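Local coordinates for protein tRNA dimethylallyltransferase (Staphylococcus epidermidis ATCC 12228, PDB 3D3Q) that probably transfers a dimethylallyl group from dimethylallyl diphosphate to adenine 37 of tRNAs that read codons beginning with uridine, at residues Glu125-Met128 / Lys129-Leu133; His291-Lys295 / Glu296-Leu300; Val230-Leu233 / Val234-Gly237. All coordinates share one frame; numbering follows the deposited sequence.

Interaction 1: residues Glu125-Met128 / Lys129-Leu133; sequences EDKM and KQVKL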
# COMPACT_ATOMS: atom_id res chain seq x y z
N GLU A 125 8.76 -16.44 7.20
CA GLU A 125 8.62 -17.14 5.92
C GLU A 125 8.39 -18.64 6.02
O GLU A 125 7.99 -19.29 5.04
CB GLU A 125 9.83 -16.85 5.03
CG GLU A 125 9.80 -15.46 4.42
CD GLU A 125 8.60 -15.24 3.51
OE1 GLU A 125 7.45 -15.31 4.00
OE2 GLU A 125 8.81 -15.01 2.29
N ASP A 126 8.65 -19.19 7.21
CA ASP A 126 8.45 -20.61 7.48
C ASP A 126 6.94 -20.90 7.53
O ASP A 126 6.45 -21.81 6.84
CB ASP A 126 9.11 -21.00 8.80
CG ASP A 126 10.55 -21.47 8.62
OD1 ASP A 126 11.25 -21.69 9.65
OD2 ASP A 126 10.97 -21.63 7.45
N LYS A 127 6.23 -20.13 8.36
CA LYS A 127 4.78 -20.27 8.51
C LYS A 127 4.16 -20.11 7.11
O LYS A 127 3.12 -20.70 6.81
CB LYS A 127 4.23 -19.20 9.48
CG LYS A 127 3.23 -19.73 10.55
CD LYS A 127 3.92 -20.64 11.58
CE LYS A 127 2.99 -21.72 12.16
NZ LYS A 127 1.85 -21.21 12.98
N MSE A 128 4.80 -19.32 6.26
CA MSE A 128 4.31 -19.12 4.91
C MSE A 128 4.12 -20.45 4.21
O MSE A 128 3.17 -20.63 3.45
CB MSE A 128 5.30 -18.29 4.09
CG MSE A 128 4.78 -16.90 3.76
SE MSE A 128 4.20 -16.14 5.29
CE MSE A 128 2.64 -15.32 4.75
N LYS A 129 5.04 -21.38 4.46
CA LYS A 129 5.00 -22.71 3.85
C LYS A 129 4.01 -23.59 4.60
O LYS A 129 3.17 -24.27 3.99
CB LYS A 129 6.40 -23.35 3.89
CG LYS A 129 6.60 -24.48 2.87
CD LYS A 129 8.06 -24.95 2.78
CE LYS A 129 8.39 -25.61 1.42
NZ LYS A 129 7.53 -26.79 1.05
N GLN A 130 4.12 -23.58 5.92
CA GLN A 130 3.25 -24.36 6.80
C GLN A 130 1.80 -23.99 6.52
O GLN A 130 0.98 -24.86 6.23
CB GLN A 130 3.60 -24.07 8.27
CG GLN A 130 2.98 -25.01 9.33
CD GLN A 130 1.54 -24.67 9.72
OE1 GLN A 130 0.58 -25.01 9.00
NE2 GLN A 130 1.37 -23.99 10.85
N VAL A 131 1.50 -22.70 6.60
CA VAL A 131 0.15 -22.20 6.38
C VAL A 131 -0.37 -22.47 4.97
O VAL A 131 -1.51 -22.91 4.78
CB VAL A 131 0.07 -20.68 6.65
CG1 VAL A 131 -1.29 -20.13 6.23
CG2 VAL A 131 0.32 -20.42 8.13
N LYS A 132 0.47 -22.19 3.98
CA LYS A 132 0.09 -22.38 2.59
C LYS A 132 -0.08 -23.87 2.34
O LYS A 132 -1.10 -24.30 1.82
CB LYS A 132 1.15 -21.81 1.65
CG LYS A 132 0.63 -21.41 0.27
CD LYS A 132 -0.32 -20.21 0.33
CE LYS A 132 -0.86 -19.82 -1.05
NZ LYS A 132 -1.67 -18.56 -1.06
N LEU A 133 0.91 -24.65 2.74
CA LEU A 133 0.83 -26.09 2.54
C LEU A 133 -0.38 -26.69 3.21
O LEU A 133 -1.06 -27.52 2.61
CB LEU A 133 2.07 -26.78 3.09
CG LEU A 133 3.22 -26.75 2.09
CD1 LEU A 133 4.47 -27.27 2.77
CD2 LEU A 133 2.86 -27.58 0.84
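Asp-126 O takes backbone hydrogen bonds from two donors, Gln-130 N at 3.1 Å from Asp-126 O and Lys-129 N at 2.8 Å from the same oxygen. Val-131 N donates to Lys-127 O over 2.6 Å with an N-H...O angle of 161°, whereas Lys-132 N reaches Met-128 O at 3.2 Å along a more bent path of 146°. The i-to-i+4 spacing of three of these bonds is the pattern of an alpha-helix, here the N-terminal part of helix 125-136, and the additional bond from Lys-129 N is of the i-to-i+3 kind, as in a 3-10 turn.

Side-chain contacts are fewer and lie mainly on the Lys-127 side. Lys-127 and Gln-130 run alongside each other, pointing the same way, with Lys-127 CE beside Gln-130 NE2. The ammonium group is held by another partner, since Lys-127 NZ donates to the carbonyl oxygen of Leu-177 in helix 166-179.

Apolar packing comes from Val-131, whose CG2 stands 3.8 Å from Lys-127 CG, the two side chains crossing nearly at right angles. With chi1 at 172°, CG2 is placed beside the valine's own backbone N, on the Lys-127 side. Val-131 is buried and also touches Leu-177 and Lys-178, while Met-128, modelled as selenomethionine, rests on Lys-178 and on Asn-286 of helix 262-286.

Interaction 2: residues His291-Lys295 / Glu296-Leu300; sequences HWLNK and ERMSL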
# COMPACT_ATOMS: atom_id res chain seq x y z
N HIS A 291 -10.19 -4.36 -0.62
CA HIS A 291 -10.98 -4.83 -1.77
C HIS A 291 -9.98 -4.78 -2.93
O HIS A 291 -9.81 -3.76 -3.58
CB HIS A 291 -12.16 -3.89 -2.03
CG HIS A 291 -13.12 -4.38 -3.07
ND1 HIS A 291 -12.79 -4.48 -4.40
CD2 HIS A 291 -14.42 -4.76 -2.98
CE1 HIS A 291 -13.84 -4.90 -5.09
NE2 HIS A 291 -14.84 -5.07 -4.25
N TRP A 292 -9.32 -5.90 -3.17
CA TRP A 292 -8.32 -6.01 -4.21
C TRP A 292 -8.85 -6.05 -5.64
O TRP A 292 -9.82 -6.74 -5.92
CB TRP A 292 -7.47 -7.27 -3.99
CG TRP A 292 -6.78 -7.28 -2.68
CD1 TRP A 292 -7.20 -7.88 -1.53
CD2 TRP A 292 -5.55 -6.63 -2.37
NE1 TRP A 292 -6.30 -7.64 -0.52
CE2 TRP A 292 -5.27 -6.88 -1.01
CE3 TRP A 292 -4.64 -5.87 -3.12
CZ2 TRP A 292 -4.14 -6.38 -0.37
CZ3 TRP A 292 -3.51 -5.37 -2.49
CH2 TRP A 292 -3.27 -5.63 -1.13
N LEU A 293 -8.20 -5.30 -6.53
CA LEU A 293 -8.53 -5.24 -7.95
C LEU A 293 -7.35 -5.89 -8.63
O LEU A 293 -6.24 -5.38 -8.52
CB LEU A 293 -8.64 -3.79 -8.43
CG LEU A 293 -9.71 -3.00 -7.71
CD1 LEU A 293 -9.77 -1.57 -8.21
CD2 LEU A 293 -11.04 -3.71 -7.92
N ASN A 294 -7.59 -6.99 -9.33
CA ASN A 294 -6.50 -7.71 -10.01
C ASN A 294 -6.08 -6.97 -11.30
O ASN A 294 -6.77 -7.02 -12.30
CB ASN A 294 -6.97 -9.14 -10.31
CG ASN A 294 -5.85 -10.05 -10.78
OD1 ASN A 294 -6.01 -11.27 -10.81
ND2 ASN A 294 -4.71 -9.46 -11.17
N LYS A 295 -4.95 -6.28 -11.24
CA LYS A 295 -4.45 -5.52 -12.37
C LYS A 295 -4.19 -6.38 -13.60
O LYS A 295 -4.14 -5.86 -14.72
CB LYS A 295 -3.16 -4.82 -11.97
CG LYS A 295 -2.64 -3.88 -12.99
CD LYS A 295 -1.13 -3.89 -13.02
CE LYS A 295 -0.57 -2.49 -13.09
NZ LYS A 295 -1.35 -1.62 -14.01
N GLU A 296 -4.04 -7.68 -13.42
CA GLU A 296 -3.80 -8.58 -14.54
C GLU A 296 -5.08 -9.02 -15.24
O GLU A 296 -5.06 -9.95 -16.05
CB GLU A 296 -3.03 -9.81 -14.05
CG GLU A 296 -1.59 -9.55 -13.68
CD GLU A 296 -0.92 -10.75 -13.04
OE1 GLU A 296 0.31 -10.71 -12.83
OE2 GLU A 296 -1.63 -11.74 -12.75
N ARG A 297 -6.17 -8.33 -14.95
CA ARG A 297 -7.47 -8.68 -15.50
C ARG A 297 -8.37 -7.45 -15.68
O ARG A 297 -9.41 -7.51 -16.34
CB ARG A 297 -8.13 -9.72 -14.58
CG ARG A 297 -9.58 -10.04 -14.84
CD ARG A 297 -10.45 -9.12 -14.02
NE ARG A 297 -11.75 -9.67 -13.82
CZ ARG A 297 -12.97 -9.17 -13.99
NH1 ARG A 297 -13.28 -7.95 -14.43
NH2 ARG A 297 -13.94 -10.01 -13.65
N MSE A 298 -7.95 -6.34 -15.11
CA MSE A 298 -8.72 -5.12 -15.21
C MSE A 298 -7.86 -3.97 -15.70
O MSE A 298 -6.64 -3.97 -15.55
CB MSE A 298 -9.30 -4.75 -13.86
CG MSE A 298 -10.39 -5.66 -13.39
SE MSE A 298 -11.03 -5.13 -11.63
CE MSE A 298 -10.34 -6.65 -10.60
N SER A 299 -8.51 -2.97 -16.26
CA SER A 299 -7.82 -1.82 -16.79
C SER A 299 -8.15 -0.57 -16.00
O SER A 299 -9.08 -0.57 -15.21
CB SER A 299 -8.24 -1.60 -18.23
OG SER A 299 -9.63 -1.33 -18.29
N LEU A 300 -7.41 0.51 -16.24
CA LEU A 300 -7.65 1.76 -15.54
C LEU A 300 -9.13 2.10 -15.54
O LEU A 300 -9.67 2.49 -14.51
CB LEU A 300 -6.84 2.89 -16.18
CG LEU A 300 -6.98 4.26 -15.51
CD1 LEU A 300 -6.62 4.17 -14.03
CD2 LEU A 300 -6.08 5.28 -16.22
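Met-298, a selenomethionine, reaches Leu-293 through its torsions: chi1 is -70°, which puts CG beside its own backbone N, chi2 is fully extended, and a bend at chi3 turns the terminal methyl back over the preceding strand. Strand 291-294 is the last in order across the parallel sheet of this P-loop NTPase-type fold, and the chain leaves it through a tight beta turn, Asn-294 to Arg-297, whose central residues Lys-295 and Glu-296 have the backbone angles of type I.

Arg-297 N donates to Asn-294 O over 3.0 Å, closing the turn. Met-298 N approaches the same Asn-294 O at 3.1 Å, but its N-H...O angle of 127° makes this bond weak.

The reversal lets the Met-298 side chain return to Leu-293, the two crossing at about a right angle. Met-298 CE is 4.0 Å from Leu-293 CB, and Met-298 SE lies 4.0 Å from Leu-293 CD2. The buried leucine thus packs on the returning methionine as well as on Ile-201 of the adjacent strand and Met-303 of helix 300-314.

On the other flank, Lys-295 extends to about 4 Å from the side chain of Ser-18 (nearest atoms), a residue thought by similarity to bind substrate. Glu-296 OE1 is hydrogen-bonded to Thr-209 OG1 and Ser-206 OG. The loop ends at an N-cap, where Ser-299 OG accepts the backbone N-H of Met-302.

Interaction 3: residues Val230-Leu233 / Val234-Gly237; sequences VQHL and VEQG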
# COMPACT_ATOMS: atom_id res chain seq x y z
N VAL A 230 20.45 11.61 -7.38
CA VAL A 230 21.16 11.28 -6.15
C VAL A 230 22.49 12.02 -6.09
O VAL A 230 23.07 12.18 -5.02
CB VAL A 230 21.44 9.78 -6.00
CG1 VAL A 230 20.18 8.98 -6.26
CG2 VAL A 230 22.54 9.36 -6.91
N GLN A 231 22.96 12.48 -7.25
CA GLN A 231 24.21 13.21 -7.31
C GLN A 231 24.01 14.61 -6.77
O GLN A 231 24.83 15.10 -6.00
CB GLN A 231 24.72 13.29 -8.75
CG GLN A 231 25.37 12.02 -9.27
CD GLN A 231 26.03 12.23 -10.63
OE1 GLN A 231 25.36 12.57 -11.61
NE2 GLN A 231 27.35 12.04 -10.69
N HIS A 232 22.93 15.25 -7.18
CA HIS A 232 22.64 16.60 -6.72
C HIS A 232 22.36 16.59 -5.23
O HIS A 232 22.76 17.51 -4.51
CB HIS A 232 21.43 17.16 -7.46
CG HIS A 232 21.65 17.37 -8.92
ND1 HIS A 232 20.64 17.27 -9.85
CD2 HIS A 232 22.77 17.69 -9.62
CE1 HIS A 232 21.12 17.52 -11.06
NE2 HIS A 232 22.41 17.78 -10.95
N LEU A 233 21.68 15.55 -4.76
CA LEU A 233 21.35 15.43 -3.34
C LEU A 233 22.59 15.19 -2.50
O LEU A 233 22.80 15.88 -1.51
CB LEU A 233 20.36 14.29 -3.13
CG LEU A 233 18.95 14.54 -3.63
CD1 LEU A 233 18.19 13.23 -3.69
CD2 LEU A 233 18.25 15.53 -2.71
N VAL A 234 23.39 14.21 -2.89
CA VAL A 234 24.60 13.89 -2.16
C VAL A 234 25.59 15.06 -2.19
O VAL A 234 26.36 15.24 -1.26
CB VAL A 234 25.26 12.61 -2.72
CG1 VAL A 234 25.82 12.87 -4.10
CG2 VAL A 234 26.34 12.13 -1.79
N GLU A 235 25.55 15.86 -3.25
CA GLU A 235 26.43 17.02 -3.36
C GLU A 235 25.97 18.12 -2.41
O GLU A 235 26.78 18.85 -1.85
CB GLU A 235 26.47 17.54 -4.81
CG GLU A 235 27.54 16.89 -5.69
CD GLU A 235 27.44 17.30 -7.17
OE1 GLU A 235 28.43 17.08 -7.91
OE2 GLU A 235 26.38 17.82 -7.59
N GLN A 236 24.66 18.25 -2.24
CA GLN A 236 24.11 19.25 -1.34
C GLN A 236 24.24 18.80 0.12
O GLN A 236 23.61 19.36 1.02
CB GLN A 236 22.65 19.52 -1.68
CG GLN A 236 22.49 20.36 -2.91
CD GLN A 236 21.10 20.30 -3.48
OE1 GLN A 236 20.62 19.23 -3.87
NE2 GLN A 236 20.42 21.45 -3.53
N GLY A 237 25.07 17.79 0.34
CA GLY A 237 25.31 17.27 1.68
C GLY A 237 24.13 16.59 2.34
O GLY A 237 24.23 16.21 3.50
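Leu-233 and Gly-237 meet where the helix stops in a Schellman motif, with the glycine at positive phi (67°) as the C-prime residue. The evidence is the pair of reversed bonds: Phe-238 N returns to Leu-233 O, and Gly-237 N makes a weak bond to Val-234 O at 3.3 Å. Glycine tolerates this left-handed backbone conformation more readily than other residues.

Upstream of the stop, regular i-to-i+4 bonding is intact. Val-234 N donates to Val-230 O over 3.0 Å with an N-H...O angle of 161°. The next two bonds are less straight, with Glu-235 N 2.9 Å from Gln-231 O at an angle of 142° and Gln-236 N 3.1 Å from His-232 O, bent to much the same degree.

Among the side chains, Val-234 turns CG1 between its own backbone N and carbonyl carbon, which directs that methyl back over the Val-230 and Gln-231 carbonyls. Glu-235 is extended beyond CG and passes obliquely by His-232. Its OE2 sits at the edge of the imidazole, near the ring plane and 4.1 Å from His-232 CD2; no salt bridge is made.

The buried face of helix 226-235 is turned to helix 252-257, where Val-230 meets Leu-252 and Ile-256 and Val-234 also touches Ile-256; Leu-233 packs against Met-47 and, like Val-230, against Tyr-249, in a loop that probably contacts tRNA.

The three contacts are separate in space and lie in series along the chain, in the order 1, 3, 2. Interaction 1 lies in the N-terminal part of helix 125-136 and interaction 3 at the end of helix 226-235, with centres 43 Å apart. Interaction 2 is the turn between the last strand and helix 300-314; its centre is 26 Å from that of interaction 1 and 38 Å from that of interaction 3. No two touch, the smallest gap being about 12 Å between nearest atoms of interactions 1 and 2. Interaction 2 alone comes near the predicted ATP-binding P-loop, through Lys-295; the other two lie away from it.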